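PDB 1Q1R: putidaredoxin reductase from Pseudomonas putida, which passes electrons, as an FAD-containing reductase of the glutathione reductase fold, from NADH to putidaredoxin, which supplies cytochrome P450cam. Local coordinates for residues T227-E232 with L237-V242; K339-S344 with Q385-I390; I351-L356 with S362-Q367. One frame throughout, in Å; residues are numbered along the deposited sequence.

Contact 1 (T227-E232 with L237-V242); sequences TAVLCE and LPADLV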
loop_
_atom_site.group_PDB
_atom_site.type_symbol
_atom_site.label_atom_id
_atom_site.label_comp_id
_atom_site.label_asym_id
_atom_site.label_seq_id
_atom_site.Cartn_x
_atom_site.Cartn_y
_atom_site.Cartn_z
ATOM N N THR A 227 -8.654 26.027 -10.744
ATOM C CA THR A 227 -8.717 26.245 -12.179
ATOM C C THR A 227 -7.341 26.059 -12.800
ATOM O O THR A 227 -7.219 25.923 -14.016
ATOM C CB THR A 227 -9.226 27.665 -12.528
ATOM O OG1 THR A 227 -8.417 28.639 -11.862
ATOM C CG2 THR A 227 -10.679 27.829 -12.099
ATOM N N ALA A 228 -6.299 26.054 -11.971
ATOM C CA ALA A 228 -4.949 25.872 -12.491
ATOM C C ALA A 228 -3.913 25.547 -11.420
ATOM O O ALA A 228 -4.041 25.947 -10.265
ATOM C CB ALA A 228 -4.518 27.118 -13.272
ATOM N N VAL A 229 -2.885 24.808 -11.823
ATOM C CA VAL A 229 -1.801 24.424 -10.925
ATOM C C VAL A 229 -0.570 25.201 -11.393
ATOM O O VAL A 229 -0.245 25.192 -12.580
ATOM C CB VAL A 229 -1.503 22.904 -11.022
ATOM C CG1 VAL A 229 -0.432 22.510 -10.007
ATOM C CG2 VAL A 229 -2.782 22.105 -10.790
ATOM N N LEU A 230 0.104 25.885 -10.475
ATOM C CA LEU A 230 1.289 26.655 -10.847
ATOM C C LEU A 230 2.558 25.961 -10.382
ATOM O O LEU A 230 2.638 25.493 -9.250
ATOM C CB LEU A 230 1.252 28.068 -10.242
ATOM C CG LEU A 230 0.084 29.019 -10.525
ATOM C CD1 LEU A 230 -0.537 28.730 -11.885
ATOM C CD2 LEU A 230 -0.952 28.853 -9.438
ATOM N N CYS A 231 3.548 25.902 -11.259
ATOM C CA CYS A 231 4.817 25.273 -10.919
ATOM C C CYS A 231 5.830 26.329 -10.516
ATOM O O CYS A 231 5.754 27.475 -10.956
ATOM C CB CYS A 231 5.349 24.484 -12.109
ATOM S SG CYS A 231 4.204 23.222 -12.682
ATOM N N GLU A 232 6.784 25.927 -9.685
ATOM C CA GLU A 232 7.829 26.819 -9.201
ATOM C C GLU A 232 8.566 27.541 -10.334
ATOM O O GLU A 232 9.001 28.681 -10.171
ATOM C CB GLU A 232 8.818 26.020 -8.348
ATOM C CG GLU A 232 9.945 26.835 -7.747
ATOM C CD GLU A 232 9.453 28.056 -6.992
ATOM O OE1 GLU A 232 8.477 27.933 -6.220
ATOM O OE2 GLU A 232 10.053 29.139 -7.165
ATOM N N LEU A 237 -0.494 25.296 -15.320
ATOM C CA LEU A 237 -1.172 24.124 -15.854
ATOM C C LEU A 237 -2.661 24.241 -15.548
ATOM O O LEU A 237 -3.075 24.080 -14.403
ATOM C CB LEU A 237 -0.609 22.851 -15.213
ATOM C CG LEU A 237 0.871 22.548 -15.474
ATOM C CD1 LEU A 237 1.328 21.425 -14.563
ATOM C CD2 LEU A 237 1.073 22.180 -16.934
ATOM N N PRO A 238 -3.484 24.539 -16.568
ATOM C CA PRO A 238 -4.927 24.661 -16.341
ATOM C C PRO A 238 -5.454 23.289 -15.934
ATOM O O PRO A 238 -5.042 22.279 -16.497
ATOM C CB PRO A 238 -5.448 25.114 -17.699
ATOM C CG PRO A 238 -4.510 24.425 -18.655
ATOM C CD PRO A 238 -3.161 24.652 -18.002
ATOM N N ALA A 239 -6.352 23.247 -14.955
ATOM C CA ALA A 239 -6.874 21.967 -14.499
ATOM C C ALA A 239 -8.347 21.990 -14.130
ATOM O O ALA A 239 -8.838 22.956 -13.549
ATOM C CB ALA A 239 -6.064 21.481 -13.304
ATOM N N ASP A 240 -9.045 20.914 -14.477
ATOM C CA ASP A 240 -10.455 20.771 -14.134
ATOM C C ASP A 240 -10.515 19.864 -12.910
ATOM O O ASP A 240 -11.498 19.855 -12.169
ATOM C CB ASP A 240 -11.229 20.122 -15.284
ATOM C CG ASP A 240 -11.275 20.994 -16.515
ATOM O OD1 ASP A 240 -11.754 22.139 -16.402
ATOM O OD2 ASP A 240 -10.834 20.537 -17.592
ATOM N N LEU A 241 -9.440 19.107 -12.702
ATOM C CA LEU A 241 -9.356 18.174 -11.585
ATOM C C LEU A 241 -7.907 18.015 -11.141
ATOM O O LEU A 241 -7.000 17.969 -11.970
ATOM C CB LEU A 241 -9.907 16.811 -12.016
ATOM C CG LEU A 241 -9.972 15.675 -10.994
ATOM C CD1 LEU A 241 -10.937 16.042 -9.867
ATOM C CD2 LEU A 241 -10.433 14.395 -11.698
ATOM N N VAL A 242 -7.697 17.935 -9.833
ATOM C CA VAL A 242 -6.359 17.762 -9.281
ATOM C C VAL A 242 -6.396 16.637 -8.265
ATOM O O VAL A 242 -7.202 16.650 -7.337
ATOM C CB VAL A 242 -5.838 19.043 -8.573
ATOM C CG1 VAL A 242 -4.468 18.770 -7.948
ATOM C CG2 VAL A 242 -5.734 20.193 -9.572
#
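Three backbone hydrogen bonds tie V229 and T227 to L237 and A239. V229 N reaches L237 O over 2.7 Å, and L237 N returns to V229 O, an antiparallel hydrogen-bonded pair. The third, from A239 N to T227 O at 3.0 Å, is almost straight at the hydrogen, yet the donor stands above the carbonyl plane of T227, 57° out of it. Between these bonds A228 faces P238 as a non-hydrogen-bonded pair with CA atoms 4.0 Å apart, and A228 CA adds a CA-H...O contact to L237 O. On its other side the strand carries a classic beta bulge, T227 and A228 both facing E218.

The apolar contacts lie on the face of V229 and L237. C231 SG meets L237 CD1 at 3.9 Å. V229 has CG1 anti to its backbone N (chi1 -176°), which turns CG2 to V242 CG2, 3.7 Å away, and to A239 CB at 4.2 Å. V153 of strand 151-155 packs against V229 and A239.

Across the contact, hydrogen bonding thus stays in the main chain of this hairpin, and apolar side chains seat it on the parallel sheet that strand 241-244 enters, in the probable NADH-binding domain.

Contact 2 (K339-S344 with Q385-I390); sequences KMVGLS and QSKQII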
loop_
_atom_site.group_PDB
_atom_site.type_symbol
_atom_site.label_atom_id
_atom_site.label_comp_id
_atom_site.label_asym_id
_atom_site.label_seq_id
_atom_site.Cartn_x
_atom_site.Cartn_y
_atom_site.Cartn_z
ATOM N N LYS A 339 4.280 -6.946 -11.068
ATOM C CA LYS A 339 4.412 -7.618 -9.781
ATOM C C LYS A 339 5.834 -7.455 -9.265
ATOM O O LYS A 339 6.803 -7.769 -9.958
ATOM C CB LYS A 339 4.047 -9.099 -9.912
ATOM C CG LYS A 339 2.666 -9.321 -10.510
ATOM C CD LYS A 339 2.228 -10.776 -10.432
ATOM C CE LYS A 339 1.846 -11.168 -9.012
ATOM N NZ LYS A 339 1.367 -12.584 -8.931
ATOM N N MET A 340 5.947 -6.955 -8.041
ATOM C CA MET A 340 7.239 -6.708 -7.428
ATOM C C MET A 340 7.439 -7.555 -6.175
ATOM O O MET A 340 6.538 -7.663 -5.341
ATOM C CB MET A 340 7.352 -5.224 -7.056
ATOM C CG MET A 340 7.189 -4.225 -8.218
ATOM S SD MET A 340 5.576 -4.180 -9.085
ATOM C CE MET A 340 6.122 -4.475 -10.796
ATOM N N VAL A 341 8.618 -8.159 -6.046
ATOM C CA VAL A 341 8.935 -8.964 -4.869
ATOM C C VAL A 341 10.262 -8.514 -4.262
ATOM O O VAL A 341 11.218 -8.223 -4.981
ATOM C CB VAL A 341 9.019 -10.477 -5.200
ATOM C CG1 VAL A 341 10.042 -10.725 -6.296
ATOM C CG2 VAL A 341 9.387 -11.256 -3.947
ATOM N N GLY A 342 10.303 -8.445 -2.934
ATOM C CA GLY A 342 11.509 -8.034 -2.241
ATOM C C GLY A 342 11.651 -6.532 -2.113
ATOM O O GLY A 342 10.812 -5.770 -2.603
ATOM N N LEU A 343 12.723 -6.109 -1.449
ATOM C CA LEU A 343 13.013 -4.697 -1.242
ATOM C C LEU A 343 14.330 -4.382 -1.942
ATOM O O LEU A 343 15.359 -4.982 -1.639
ATOM C CB LEU A 343 13.119 -4.399 0.257
ATOM C CG LEU A 343 11.883 -4.833 1.056
ATOM C CD1 LEU A 343 12.098 -4.575 2.539
ATOM C CD2 LEU A 343 10.658 -4.079 0.545
ATOM N N SER A 344 14.284 -3.438 -2.875
ATOM C CA SER A 344 15.450 -3.045 -3.665
ATOM C C SER A 344 16.493 -2.182 -2.956
ATOM O O SER A 344 17.622 -2.041 -3.434
ATOM C CB SER A 344 14.980 -2.314 -4.920
ATOM O OG SER A 344 14.199 -1.180 -4.579
ATOM N N GLN A 385 8.755 -17.657 -9.293
ATOM C CA GLN A 385 10.070 -18.265 -9.135
ATOM C C GLN A 385 11.004 -17.336 -8.367
ATOM O O GLN A 385 11.830 -17.793 -7.579
ATOM C CB GLN A 385 10.668 -18.603 -10.505
ATOM C CG GLN A 385 9.844 -19.610 -11.286
ATOM C CD GLN A 385 10.362 -19.834 -12.693
ATOM O OE1 GLN A 385 10.568 -18.883 -13.448
ATOM N NE2 GLN A 385 10.565 -21.097 -13.058
ATOM N N SER A 386 10.863 -16.032 -8.591
ATOM C CA SER A 386 11.708 -15.054 -7.914
ATOM C C SER A 386 11.423 -14.977 -6.416
ATOM O O SER A 386 12.322 -14.682 -5.628
ATOM C CB SER A 386 11.544 -13.670 -8.550
ATOM O OG SER A 386 12.036 -13.664 -9.882
ATOM N N LYS A 387 10.178 -15.233 -6.023
ATOM C CA LYS A 387 9.817 -15.211 -4.605
ATOM C C LYS A 387 10.663 -16.245 -3.881
ATOM O O LYS A 387 11.182 -16.001 -2.794
ATOM C CB LYS A 387 8.348 -15.584 -4.400
ATOM C CG LYS A 387 7.334 -14.510 -4.712
ATOM C CD LYS A 387 5.952 -15.046 -4.359
ATOM C CE LYS A 387 4.885 -13.978 -4.399
ATOM N NZ LYS A 387 3.555 -14.561 -4.055
ATOM N N GLN A 388 10.781 -17.412 -4.502
ATOM C CA GLN A 388 11.554 -18.514 -3.950
ATOM C C GLN A 388 13.025 -18.124 -3.791
ATOM O O GLN A 388 13.647 -18.416 -2.770
ATOM C CB GLN A 388 11.418 -19.729 -4.871
ATOM C CG GLN A 388 12.116 -20.984 -4.389
ATOM C CD GLN A 388 11.975 -22.137 -5.370
ATOM O OE1 GLN A 388 12.418 -23.257 -5.098
ATOM N NE2 GLN A 388 11.359 -21.868 -6.521
ATOM N N ILE A 389 13.576 -17.462 -4.804
ATOM C CA ILE A 389 14.973 -17.032 -4.772
ATOM C C ILE A 389 15.244 -16.086 -3.598
ATOM O O ILE A 389 16.261 -16.212 -2.910
ATOM C CB ILE A 389 15.363 -16.323 -6.100
ATOM C CG1 ILE A 389 15.349 -17.333 -7.248
ATOM C CG2 ILE A 389 16.742 -15.680 -5.979
ATOM C CD1 ILE A 389 15.407 -16.705 -8.631
ATOM N N ILE A 390 14.329 -15.148 -3.371
ATOM C CA ILE A 390 14.475 -14.177 -2.290
ATOM C C ILE A 390 14.216 -14.795 -0.922
ATOM O O ILE A 390 15.036 -14.676 -0.011
ATOM C CB ILE A 390 13.496 -12.982 -2.464
ATOM C CG1 ILE A 390 13.690 -12.335 -3.833
ATOM C CG2 ILE A 390 13.714 -11.958 -1.357
ATOM C CD1 ILE A 390 15.088 -11.833 -4.079
#
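V341 meets K387, S386 and I390 with its two methyl groups, and following it outward gives nearly the whole contact. Its CB points from strand 336-342 toward helix 380-391, whose segment axis passes 8.3 Å from that of the strand and runs within 12° of the same direction. At CB the side chain forks. CG1 sits between the backbone N and the carbonyl carbon (chi1 57°) and lies against S386 CB at 4.0 Å. The other branch, CG2, goes to K387, touching CG at 3.9 Å and CA at nearly the same distance, and more loosely I390 CG1 at 4.4 Å. The valine therefore spans one turn of helix, CG1 on S386 and CG2 on K387 and I390.

The lysine uses only the root of its side chain here. Beyond CG its chain is extended and carries the ammonium group to a cation-pi contact with W328, which the side chains of V341 and K339 also touch. K387 NZ stays 5.7 Å from K339 NZ. The hydroxyl of S386 is engaged within its own helix, with E382 O, and leaves its CB to the valine.

This is helix-on-sheet packing in the C-terminal domain, with V374 on the neighbouring strand 370-377 touching both V341 and S386. Since only carbon meets carbon across the contact, dispersion and burial hold it, while the two nearby ammonium groups would probably repel each other somewhat, an effect that W328 may offset at K387.

Contact 3 (I351-L356 with S362-Q367); sequences IVRGSL and SVFYLQ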
loop_
_atom_site.group_PDB
_atom_site.type_symbol
_atom_site.label_atom_id
_atom_site.label_comp_id
_atom_site.label_asym_id
_atom_site.label_seq_id
_atom_site.Cartn_x
_atom_site.Cartn_y
_atom_site.Cartn_z
ATOM N N ILE A 351 20.066 -6.368 -13.244
ATOM C CA ILE A 351 20.246 -7.227 -14.399
ATOM C C ILE A 351 18.867 -7.355 -15.021
ATOM O O ILE A 351 17.915 -7.781 -14.363
ATOM C CB ILE A 351 20.775 -8.625 -13.997
ATOM C CG1 ILE A 351 22.168 -8.490 -13.375
ATOM C CG2 ILE A 351 20.815 -9.536 -15.218
ATOM C CD1 ILE A 351 22.787 -9.797 -12.947
ATOM N N VAL A 352 18.755 -6.956 -16.280
ATOM C CA VAL A 352 17.486 -7.022 -16.977
ATOM C C VAL A 352 17.393 -8.309 -17.779
ATOM O O VAL A 352 18.285 -8.631 -18.561
ATOM C CB VAL A 352 17.317 -5.823 -17.935
ATOM C CG1 VAL A 352 15.974 -5.909 -18.653
ATOM C CG2 VAL A 352 17.443 -4.520 -17.157
ATOM N N ARG A 353 16.312 -9.049 -17.565
ATOM C CA ARG A 353 16.079 -10.294 -18.273
ATOM C C ARG A 353 14.932 -10.014 -19.235
ATOM O O ARG A 353 13.770 -9.947 -18.832
ATOM C CB ARG A 353 15.700 -11.399 -17.282
ATOM C CG ARG A 353 15.479 -12.763 -17.918
ATOM C CD ARG A 353 14.978 -13.764 -16.883
ATOM N NE ARG A 353 14.696 -15.065 -17.476
ATOM C CZ ARG A 353 15.615 -15.997 -17.721
ATOM N NH1 ARG A 353 16.888 -15.776 -17.415
ATOM N NH2 ARG A 353 15.260 -17.147 -18.277
ATOM N N GLY A 354 15.273 -9.841 -20.507
ATOM C CA GLY A 354 14.279 -9.529 -21.517
ATOM C C GLY A 354 14.538 -8.109 -21.987
ATOM O O GLY A 354 15.464 -7.464 -21.503
ATOM N N SER A 355 13.735 -7.609 -22.917
ATOM C CA SER A 355 13.937 -6.257 -23.422
ATOM C C SER A 355 13.029 -5.223 -22.756
ATOM O O SER A 355 11.836 -5.463 -22.564
ATOM C CB SER A 355 13.712 -6.223 -24.936
ATOM O OG SER A 355 13.827 -4.899 -25.431
ATOM N N LEU A 356 13.612 -4.079 -22.411
ATOM C CA LEU A 356 12.884 -2.982 -21.779
ATOM C C LEU A 356 12.056 -2.214 -22.811
ATOM O O LEU A 356 11.338 -1.276 -22.464
ATOM C CB LEU A 356 13.861 -2.016 -21.100
ATOM C CG LEU A 356 14.658 -2.528 -19.899
ATOM C CD1 LEU A 356 15.721 -1.507 -19.519
ATOM C CD2 LEU A 356 13.722 -2.795 -18.733
ATOM N N SER A 362 11.918 -8.987 -16.669
ATOM C CA SER A 362 12.105 -9.062 -15.231
ATOM C C SER A 362 13.388 -8.303 -14.926
ATOM O O SER A 362 14.357 -8.380 -15.686
ATOM C CB SER A 362 12.235 -10.512 -14.773
ATOM O OG SER A 362 11.040 -11.230 -15.024
ATOM N N VAL A 363 13.392 -7.562 -13.827
ATOM C CA VAL A 363 14.565 -6.796 -13.441
ATOM C C VAL A 363 15.028 -7.280 -12.078
ATOM O O VAL A 363 14.285 -7.204 -11.087
ATOM C CB VAL A 363 14.252 -5.278 -13.373
ATOM C CG1 VAL A 363 15.523 -4.491 -13.079
ATOM C CG2 VAL A 363 13.646 -4.814 -14.691
ATOM N N PHE A 364 16.252 -7.795 -12.033
ATOM C CA PHE A 364 16.810 -8.302 -10.788
ATOM C C PHE A 364 17.680 -7.253 -10.111
ATOM O O PHE A 364 18.581 -6.693 -10.726
ATOM C CB PHE A 364 17.639 -9.570 -11.052
ATOM C CG PHE A 364 16.838 -10.715 -11.615
ATOM C CD1 PHE A 364 16.523 -10.765 -12.970
ATOM C CD2 PHE A 364 16.369 -11.727 -10.779
ATOM C CE1 PHE A 364 15.749 -11.803 -13.485
ATOM C CE2 PHE A 364 15.594 -12.769 -11.285
ATOM C CZ PHE A 364 15.281 -12.806 -12.638
ATOM N N TYR A 365 17.397 -6.983 -8.842
ATOM C CA TYR A 365 18.169 -6.012 -8.072
ATOM C C TYR A 365 19.142 -6.778 -7.187
ATOM O O TYR A 365 18.726 -7.569 -6.338
ATOM C CB TYR A 365 17.244 -5.152 -7.205
ATOM C CG TYR A 365 16.320 -4.263 -8.006
ATOM C CD1 TYR A 365 15.247 -4.797 -8.719
ATOM C CD2 TYR A 365 16.537 -2.888 -8.073
ATOM C CE1 TYR A 365 14.414 -3.985 -9.482
ATOM C CE2 TYR A 365 15.709 -2.066 -8.831
ATOM C CZ TYR A 365 14.652 -2.619 -9.533
ATOM O OH TYR A 365 13.841 -1.805 -10.289
ATOM N N LEU A 366 20.437 -6.546 -7.388
ATOM C CA LEU A 366 21.454 -7.241 -6.611
ATOM C C LEU A 366 22.386 -6.331 -5.822
ATOM O O LEU A 366 22.631 -5.182 -6.187
ATOM C CB LEU A 366 22.316 -8.128 -7.525
ATOM C CG LEU A 366 21.668 -9.264 -8.322
ATOM C CD1 LEU A 366 20.868 -8.694 -9.483
ATOM C CD2 LEU A 366 22.751 -10.202 -8.838
ATOM N N GLN A 367 22.892 -6.877 -4.723
ATOM C CA GLN A 367 23.854 -6.199 -3.871
ATOM C C GLN A 367 24.966 -7.236 -3.850
ATOM O O GLN A 367 24.968 -8.147 -3.023
ATOM C CB GLN A 367 23.303 -5.993 -2.463
ATOM C CG GLN A 367 24.206 -5.141 -1.593
ATOM C CD GLN A 367 23.677 -4.973 -0.183
ATOM O OE1 GLN A 367 24.184 -4.155 0.585
ATOM N NE2 GLN A 367 22.662 -5.752 0.169
#
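Strands 351-353 and 362-367 run antiparallel at 158°, 4.8 Å apart at their closest, with I351 facing F364 and R353 facing S362 as hydrogen-bonded pairs and V352 facing V363 between them. Each outer pair is bonded in both directions: F364 N to I351 O at 2.9 Å is matched by I351 N to F364 O, and R353 N to S362 O at 2.8 Å is answered by S362 N to R353 O.

I351, R353, S362 and F364 put their side chains on one face of the sheet. F364 lies beside R353, pointing the same way, and offers it a ring edge: F364 CE1 is 3.8 Å from R353 CB, which lies near the ring plane, and 4.0 Å from R353 CD. I351 O is also at that edge, 3.6 Å from F364 CD1. The guanidinium is turned nearly perpendicular to the ring.

The two strands form a hairpin at the margin of the antiparallel sheet of the C-terminal domain, where 349-353 is the outermost strand. G354, with a positive phi of 112°, marks the corner where the chain leaves it.

R353 leaves the backbone with CG anti to N (chi1 -178°) and stays extended as far as NE, which brings its charge to E382 in a salt bridge. The same carboxylate accepts S362 OG, while L401 O and V406 O take up NH1 and NH2. At the other end I351 CG1 and CD1 rest on L366 CD1, each at 4.1 Å, the two side chains crossing at a slant.

Contacts 2 and 3 share the antiparallel sheet of the C-terminal domain, contact 2 through strand 336-342 and contact 3 through strands 349-353 and 360-367; their centres are 12 Å apart. They meet directly: S344 CB packs on Y365 CD2 at 3.6 Å, and S386 OG lies 3.9 Å from F364 CE2. E382 on helix 380-391 serves both, by its backbone in contact 2 and by its carboxylate in contact 3. Contact 1 stands apart in the pyridine nucleotide-disulphide oxidoreductase region, its centre 39 Å from that of contact 2 and 37 Å from that of contact 3, with no touch to either. Toward the cofactor, the side chain of K387 is still about 11 Å from FAD.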